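PDB 5XTF: 2,3-dihydroxy-2,3-dihydrophenylpropionate dehydrogenase from Pseudomonas sp. MC1, which oxidises naphthalene cis-dihydrodiol to 1,2-dihydroxynaphthalene with NAD+ as hydride acceptor, an early step in breaking down aromatic hydrocarbons. Local coordinates for the interface of chains A and B and the interface of chains A and C. Residues are numbered along the deposited sequence; one frame, centred on the assembly and turned at random. Chains: chain A/B/C, 2,3-dihydroxy-2,3-dihydrophenylpropionate dehydrogenase.

Contact 1: the interface of chains A and B. Residues chain A 236-238, 271; chain B 191-192, 263.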
loop_
_atom_site.group_PDB
_atom_site.type_symbol
_atom_site.label_atom_id
_atom_site.label_comp_id
_atom_site.label_asym_id
_atom_site.label_seq_id
_atom_site.Cartn_x
_atom_site.Cartn_y
_atom_site.Cartn_z
ATOM N N PRO A 236 -7.314 -10.973 -15.155
ATOM C CA PRO A 236 -8.638 -11.344 -14.617
ATOM C C PRO A 236 -9.805 -10.914 -15.503
ATOM O O PRO A 236 -10.776 -11.669 -15.628
ATOM C CB PRO A 236 -8.651 -10.654 -13.247
ATOM C CG PRO A 236 -7.220 -10.690 -12.827
ATOM C CD PRO A 236 -6.414 -10.484 -14.095
ATOM N N LEU A 237 -9.735 -9.745 -16.147
ATOM C CA LEU A 237 -10.804 -9.351 -17.069
ATOM C C LEU A 237 -10.810 -10.152 -18.361
ATOM O O LEU A 237 -11.700 -9.954 -19.190
ATOM C CB LEU A 237 -10.718 -7.858 -17.393
ATOM C CG LEU A 237 -11.282 -6.954 -16.290
ATOM C CD1 LEU A 237 -11.710 -5.653 -16.855
ATOM C CD2 LEU A 237 -12.438 -7.603 -15.562
ATOM N N GLY A 238 -9.853 -11.040 -18.569
ATOM C CA GLY A 238 -9.950 -11.993 -19.648
ATOM C C GLY A 238 -9.450 -11.523 -20.990
ATOM O O GLY A 238 -9.664 -12.223 -21.987
ATOM N N GLY A 271 -6.689 -4.450 -16.115
ATOM C CA GLY A 271 -7.496 -5.652 -16.147
ATOM C C GLY A 271 -7.515 -6.419 -14.848
ATOM O O GLY A 271 -7.890 -7.589 -14.840
ATOM N N ALA B 191 -14.685 -11.066 -11.733
ATOM C CA ALA B 191 -14.068 -11.020 -13.049
ATOM C C ALA B 191 -14.257 -12.372 -13.727
ATOM O O ALA B 191 -14.303 -13.393 -13.055
ATOM C CB ALA B 191 -12.596 -10.673 -12.939
ATOM N N PRO B 192 -14.358 -12.387 -15.062
ATOM C CA PRO B 192 -14.253 -11.251 -15.973
ATOM C C PRO B 192 -15.563 -10.514 -16.197
ATOM O O PRO B 192 -15.559 -9.510 -16.922
ATOM C CB PRO B 192 -13.806 -11.906 -17.271
ATOM C CG PRO B 192 -14.509 -13.208 -17.243
ATOM C CD PRO B 192 -14.527 -13.653 -15.798
ATOM N N THR B 263 -10.511 -2.710 -13.188
ATOM C CA THR B 263 -11.166 -3.403 -12.092
ATOM C C THR B 263 -10.156 -3.533 -10.961
ATOM O O THR B 263 -8.947 -3.521 -11.196
ATOM C CB THR B 263 -11.731 -4.770 -12.520
ATOM O OG1 THR B 263 -12.679 -5.219 -11.543
ATOM C CG2 THR B 263 -10.617 -5.830 -12.708
#
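A chi1 of -79° sets CG of A:Leu237 anti to its carbonyl carbon, and in B:Thr263 chi1 of -163° sends OG1 anti to the backbone N while CG2 stands between that N and the carbonyl carbon; the leucine branch point and the threonine methyl thus meet across this loop-to-loop patch of the short-chain dehydrogenase/reductase (SDR) tetramer. The two side chains cross obliquely, CG of A:Leu237 lying 3.8 Å from CG2 of B:Thr263. CG2 of B:Thr263 also packs on the backbone of A:Gly271, 3.8 Å from its carbonyl carbon C. CD2 of A:Leu237 touches both the threonine methyl and B:Ala191, 4.0 Å from CB of the latter. The methyl of B:Ala191 points at the ring of A:Pro236, CB to CB 4.0 Å, while the carbonyl O of A:Pro236 comes up beside it, 3.4 Å from CB of B:Ala191. Next to it the B:Pro192 ring, which follows a cis peptide bond, turns its CB towards two chain A carbonyls, 3.5 Å from O of A:Leu237 and equally far from O of A:Pro236. In this patch the chains meet by van der Waals contact. B:Ala191 and B:Pro192 directly follow helix 170-190, and B:Thr263 comes shortly before strand 266-269.

Contact 2: the interface of chains A and C. Residues chain A 140, 144, 148, 186, 189-190; chain C 113-115, 170.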
loop_
_atom_site.group_PDB
_atom_site.type_symbol
_atom_site.label_atom_id
_atom_site.label_comp_id
_atom_site.label_asym_id
_atom_site.label_seq_id
_atom_site.Cartn_x
_atom_site.Cartn_y
_atom_site.Cartn_z
ATOM N N ILE A 140 10.660 16.805 -16.219
ATOM C CA ILE A 140 9.920 17.662 -15.298
ATOM C C ILE A 140 10.744 18.887 -14.920
ATOM O O ILE A 140 10.204 19.986 -14.749
ATOM C CB ILE A 140 9.502 16.862 -14.048
ATOM C CG1 ILE A 140 8.391 15.859 -14.387
ATOM C CG2 ILE A 140 9.093 17.797 -12.899
ATOM C CD1 ILE A 140 8.370 14.686 -13.388
ATOM N N LEU A 144 9.216 22.534 -15.597
ATOM C CA LEU A 144 8.712 23.166 -14.376
ATOM C C LEU A 144 8.486 24.673 -14.493
ATOM O O LEU A 144 7.419 25.142 -14.059
ATOM C CB LEU A 144 9.661 22.838 -13.216
ATOM C CG LEU A 144 9.289 23.230 -11.776
ATOM C CD1 LEU A 144 8.048 22.538 -11.315
ATOM C CD2 LEU A 144 10.452 22.856 -10.860
ATOM N N LYS A 148 4.689 26.328 -13.713
ATOM C CA LYS A 148 4.390 27.236 -12.607
ATOM C C LYS A 148 3.554 28.438 -13.053
ATOM O O LYS A 148 2.714 28.934 -12.280
ATOM C CB LYS A 148 5.696 27.700 -11.957
ATOM C CG LYS A 148 6.413 26.623 -11.130
ATOM C CD LYS A 148 7.650 27.195 -10.452
ATOM C CE LYS A 148 8.035 26.407 -9.194
ATOM N NZ LYS A 148 9.002 27.185 -8.357
ATOM N N LEU A 186 6.940 14.606 -5.458
ATOM C CA LEU A 186 6.760 15.820 -6.250
ATOM C C LEU A 186 5.391 16.441 -6.022
ATOM O O LEU A 186 5.272 17.669 -5.941
ATOM C CB LEU A 186 6.973 15.518 -7.733
ATOM C CG LEU A 186 8.441 15.117 -7.970
ATOM C CD1 LEU A 186 8.650 14.673 -9.393
ATOM C CD2 LEU A 186 9.415 16.239 -7.585
ATOM N N GLU A 189 5.871 18.324 -2.760
ATOM C CA GLU A 189 6.749 19.480 -2.896
ATOM C C GLU A 189 6.114 20.593 -3.736
ATOM O O GLU A 189 6.271 21.776 -3.423
ATOM C CB GLU A 189 8.075 19.040 -3.510
ATOM C CG GLU A 189 9.003 20.169 -3.826
ATOM C CD GLU A 189 10.360 19.686 -4.304
ATOM O OE1 GLU A 189 11.134 20.530 -4.802
ATOM O OE2 GLU A 189 10.650 18.471 -4.188
ATOM N N LEU A 190 5.397 20.236 -4.805
ATOM C CA LEU A 190 4.944 21.225 -5.781
ATOM C C LEU A 190 3.540 21.755 -5.523
ATOM O O LEU A 190 3.172 22.766 -6.114
ATOM C CB LEU A 190 5.001 20.637 -7.193
ATOM C CG LEU A 190 6.445 20.323 -7.568
ATOM C CD1 LEU A 190 6.493 19.647 -8.913
ATOM C CD2 LEU A 190 7.302 21.602 -7.542
ATOM N N ASN C 113 15.737 20.273 -3.842
ATOM C CA ASN C 113 14.500 20.694 -4.497
ATOM C C ASN C 113 14.541 20.435 -5.996
ATOM O O ASN C 113 15.591 20.499 -6.633
ATOM C CB ASN C 113 14.228 22.178 -4.268
ATOM C CG ASN C 113 13.781 22.472 -2.857
ATOM O OD1 ASN C 113 12.640 22.199 -2.485
ATOM N ND2 ASN C 113 14.681 23.031 -2.056
ATOM N N ILE C 114 13.364 20.167 -6.564
ATOM C CA ILE C 114 13.271 19.896 -7.990
ATOM C C ILE C 114 13.449 21.166 -8.820
ATOM O O ILE C 114 13.695 21.073 -10.026
ATOM C CB ILE C 114 11.929 19.205 -8.295
ATOM C CG1 ILE C 114 11.884 18.678 -9.744
ATOM C CG2 ILE C 114 10.761 20.148 -7.984
ATOM C CD1 ILE C 114 12.819 17.497 -10.018
ATOM N N GLU C 115 13.349 22.351 -8.205
ATOM C CA GLU C 115 13.599 23.604 -8.912
ATOM C C GLU C 115 15.080 23.870 -9.166
ATOM O O GLU C 115 15.406 24.677 -10.038
ATOM C CB GLU C 115 13.024 24.787 -8.133
ATOM C CG GLU C 115 11.503 24.886 -8.163
ATOM C CD GLU C 115 10.890 24.745 -6.785
ATOM O OE1 GLU C 115 9.634 24.777 -6.680
ATOM O OE2 GLU C 115 11.677 24.598 -5.811
ATOM N N SER C 170 12.969 14.474 -3.586
ATOM C CA SER C 170 12.332 13.500 -4.458
ATOM C C SER C 170 13.304 12.425 -4.910
ATOM O O SER C 170 12.891 11.281 -5.121
ATOM C CB SER C 170 11.710 14.201 -5.662
ATOM O OG SER C 170 12.703 14.886 -6.404
HETATM O O HOH W 1 12.813 17.178 -4.739
#
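A:Glu189 reaches across to the backbone of C:Ile114, whose N-H gives a nearly straight hydrogen bond (166° at H) to OE1, N to OE1 2.9 Å. The bond arrives on the syn side of the carboxylate, close to its plane. The other oxygen, OE2, holds a water at 2.6 Å, and this water is also bound by C:Ser170 through both N and OG, the latter at 2.8 Å. At the other end of the patch, A:Lys148 NZ makes a salt bridge with C:Glu115 OE1 at 3.0 Å, approached from above the carboxylate plane. The C:Ile114 side chain packs on leucines of chain A, CG2 at 3.8 Å from CD2 of A:Leu190 and CB near CD2 of A:Leu186; the latter methyl also packs on CB of C:Ser170. A:Leu144 CD2 lies against C:Glu115 CG, 3.5 Å away, supporting the stem of the salt-bridged side chain. Further back, A:Glu189 is extended with CG anti to the backbone N (chi1 174°), which carries its carboxylate out to the partner loop. An alanine here would probably leave the C:Ile114 N-H without its acceptor and the water without its chain A partner. Chain A contributes helices 118-150 and 170-190, the long pair through which SDR subunits commonly associate; chain C adds loop 113-115 and the start of its own helix 170-190.

Contact 3: the interface of chains A and B. Residues chain A 184, 187-188, 263-264; chain B 237, 270-272, 275.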
loop_
_atom_site.group_PDB
_atom_site.type_symbol
_atom_site.label_atom_id
_atom_site.label_comp_id
_atom_site.label_asym_id
_atom_site.label_seq_id
_atom_site.Cartn_x
_atom_site.Cartn_y
_atom_site.Cartn_z
ATOM N N LYS A 184 4.606 10.820 -5.242
ATOM C CA LYS A 184 4.236 11.289 -3.916
ATOM C C LYS A 184 5.123 12.440 -3.474
ATOM O O LYS A 184 4.632 13.431 -2.921
ATOM C CB LYS A 184 4.285 10.122 -2.929
ATOM C CG LYS A 184 3.328 8.997 -3.364
ATOM C CD LYS A 184 3.841 7.634 -2.931
ATOM C CE LYS A 184 3.346 7.266 -1.546
ATOM N NZ LYS A 184 4.148 6.178 -0.941
ATOM N N ALA A 187 4.344 15.614 -5.937
ATOM C CA ALA A 187 3.025 16.136 -5.617
ATOM C C ALA A 187 3.075 16.954 -4.347
ATOM O O ALA A 187 2.477 18.023 -4.268
ATOM C CB ALA A 187 2.018 15.009 -5.468
ATOM N N TYR A 188 3.817 16.481 -3.351
ATOM C CA TYR A 188 3.845 17.166 -2.069
ATOM C C TYR A 188 4.692 18.426 -2.141
ATOM O O TYR A 188 4.311 19.479 -1.616
ATOM C CB TYR A 188 4.383 16.216 -0.999
ATOM C CG TYR A 188 4.359 16.808 0.378
ATOM C CD1 TYR A 188 3.199 16.793 1.139
ATOM C CD2 TYR A 188 5.496 17.402 0.914
ATOM C CE1 TYR A 188 3.173 17.343 2.401
ATOM C CE2 TYR A 188 5.483 17.949 2.179
ATOM C CZ TYR A 188 4.320 17.917 2.917
ATOM O OH TYR A 188 4.303 18.468 4.177
ATOM N N THR A 263 -4.243 15.075 -6.758
ATOM C CA THR A 263 -2.790 15.089 -6.780
ATOM C C THR A 263 -2.269 13.983 -5.868
ATOM O O THR A 263 -2.914 13.615 -4.884
ATOM C CB THR A 263 -2.225 16.460 -6.378
ATOM O OG1 THR A 263 -0.827 16.509 -6.705
ATOM C CG2 THR A 263 -2.404 16.713 -4.878
ATOM N N GLY A 264 -1.114 13.431 -6.218
ATOM C CA GLY A 264 -0.539 12.349 -5.435
ATOM C C GLY A 264 -1.128 10.997 -5.736
ATOM O O GLY A 264 -0.923 10.055 -4.971
ATOM N N LEU B 237 -3.445 20.906 -1.734
ATOM C CA LEU B 237 -3.813 21.752 -2.869
ATOM C C LEU B 237 -4.454 23.066 -2.444
ATOM O O LEU B 237 -4.799 23.879 -3.304
ATOM C CB LEU B 237 -4.746 21.008 -3.832
ATOM C CG LEU B 237 -4.068 19.924 -4.679
ATOM C CD1 LEU B 237 -5.033 19.392 -5.719
ATOM C CD2 LEU B 237 -2.779 20.415 -5.347
ATOM N N ASP B 270 -8.552 13.801 -3.313
ATOM C CA ASP B 270 -8.525 14.295 -1.943
ATOM C C ASP B 270 -7.656 15.533 -1.767
ATOM O O ASP B 270 -7.307 15.872 -0.630
ATOM C CB ASP B 270 -8.007 13.201 -1.014
ATOM C CG ASP B 270 -6.638 12.658 -1.441
ATOM O OD1 ASP B 270 -6.007 13.207 -2.385
ATOM O OD2 ASP B 270 -6.178 11.676 -0.812
ATOM N N GLY B 271 -7.265 16.194 -2.855
ATOM C CA GLY B 271 -6.437 17.373 -2.739
ATOM C C GLY B 271 -5.073 17.114 -2.151
ATOM O O GLY B 271 -4.438 18.048 -1.654
ATOM N N GLY B 272 -4.603 15.866 -2.200
ATOM C CA GLY B 272 -3.314 15.497 -1.660
ATOM C C GLY B 272 -3.337 15.086 -0.213
ATOM O O GLY B 272 -2.271 14.830 0.353
ATOM N N LEU B 275 -1.294 12.337 1.144
ATOM C CA LEU B 275 0.138 12.615 1.234
ATOM C C LEU B 275 0.534 13.151 2.605
ATOM O O LEU B 275 1.672 12.943 3.045
ATOM C CB LEU B 275 0.552 13.627 0.161
ATOM C CG LEU B 275 0.961 13.199 -1.250
ATOM C CD1 LEU B 275 0.318 11.903 -1.645
ATOM C CD2 LEU B 275 0.561 14.312 -2.181
HETATM O O HOH W 2 -3.139 12.284 -2.038
#
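B:Leu275 makes the main apolar contact here, burying 77 Å² of its surface against chain A. CD2 touches both A:Ala187, CB to CD2 3.7 Å, and A:Gly264, while CD1 sits over the backbone of A:Gly264, 3.9 Å from its CA. The branch point CG faces the backbone carbonyl of A:Lys184, one turn earlier on the same helix as A:Ala187. A second apolar contact comes from A:Thr263, whose methyl CG2 presses on the bare backbone of B:Gly272, 3.6 Å from CA, where any side chain would risk crowding it. B:Leu237 closes on the methyl from another side, as closely as B:Gly272 does.

The polar link is indirect. A water lies 3.2 Å from the carbonyl O of A:Thr263 and 3.0 Å from OD1 of B:Asp270, and it bridges these two oxygens, which are too far apart to bond directly. The carboxylate is steadied from within chain B: B:Gly272 N gives a hydrogen bond to OD1 of B:Asp270, 3.0 Å, coming from above the carboxylate plane. A chi1 of 55° brings the carboxylate back towards the turn, within range of that N-H.

In the fold, chain A offers helix 170-190 and the loop ahead of strand 266-269; chain B offers the turn just after that strand, the short 3-10 helix 273-275 near its C-terminus, and loop residue B:Leu237.

In the copies described, the C-alpha centres of contacts 2 and 3 are about 13 Å apart, whereas contact 1 lies about 36 Å from contact 2 and 29 Å from contact 3. Contacts 1 and 3 belong to the same two-fold A-B interface; the twin of contact 1 overlaps contact 3, sharing residues 237, 263 and 271. Helix 170-190 of chain A meets chain C in contact 2 and chain B in contact 3, using interleaved residues. It also carries Lys176, the NAD-binding lysine of the SDR YxxxK motif, so both interfaces touch this helix, which may help steady the active site.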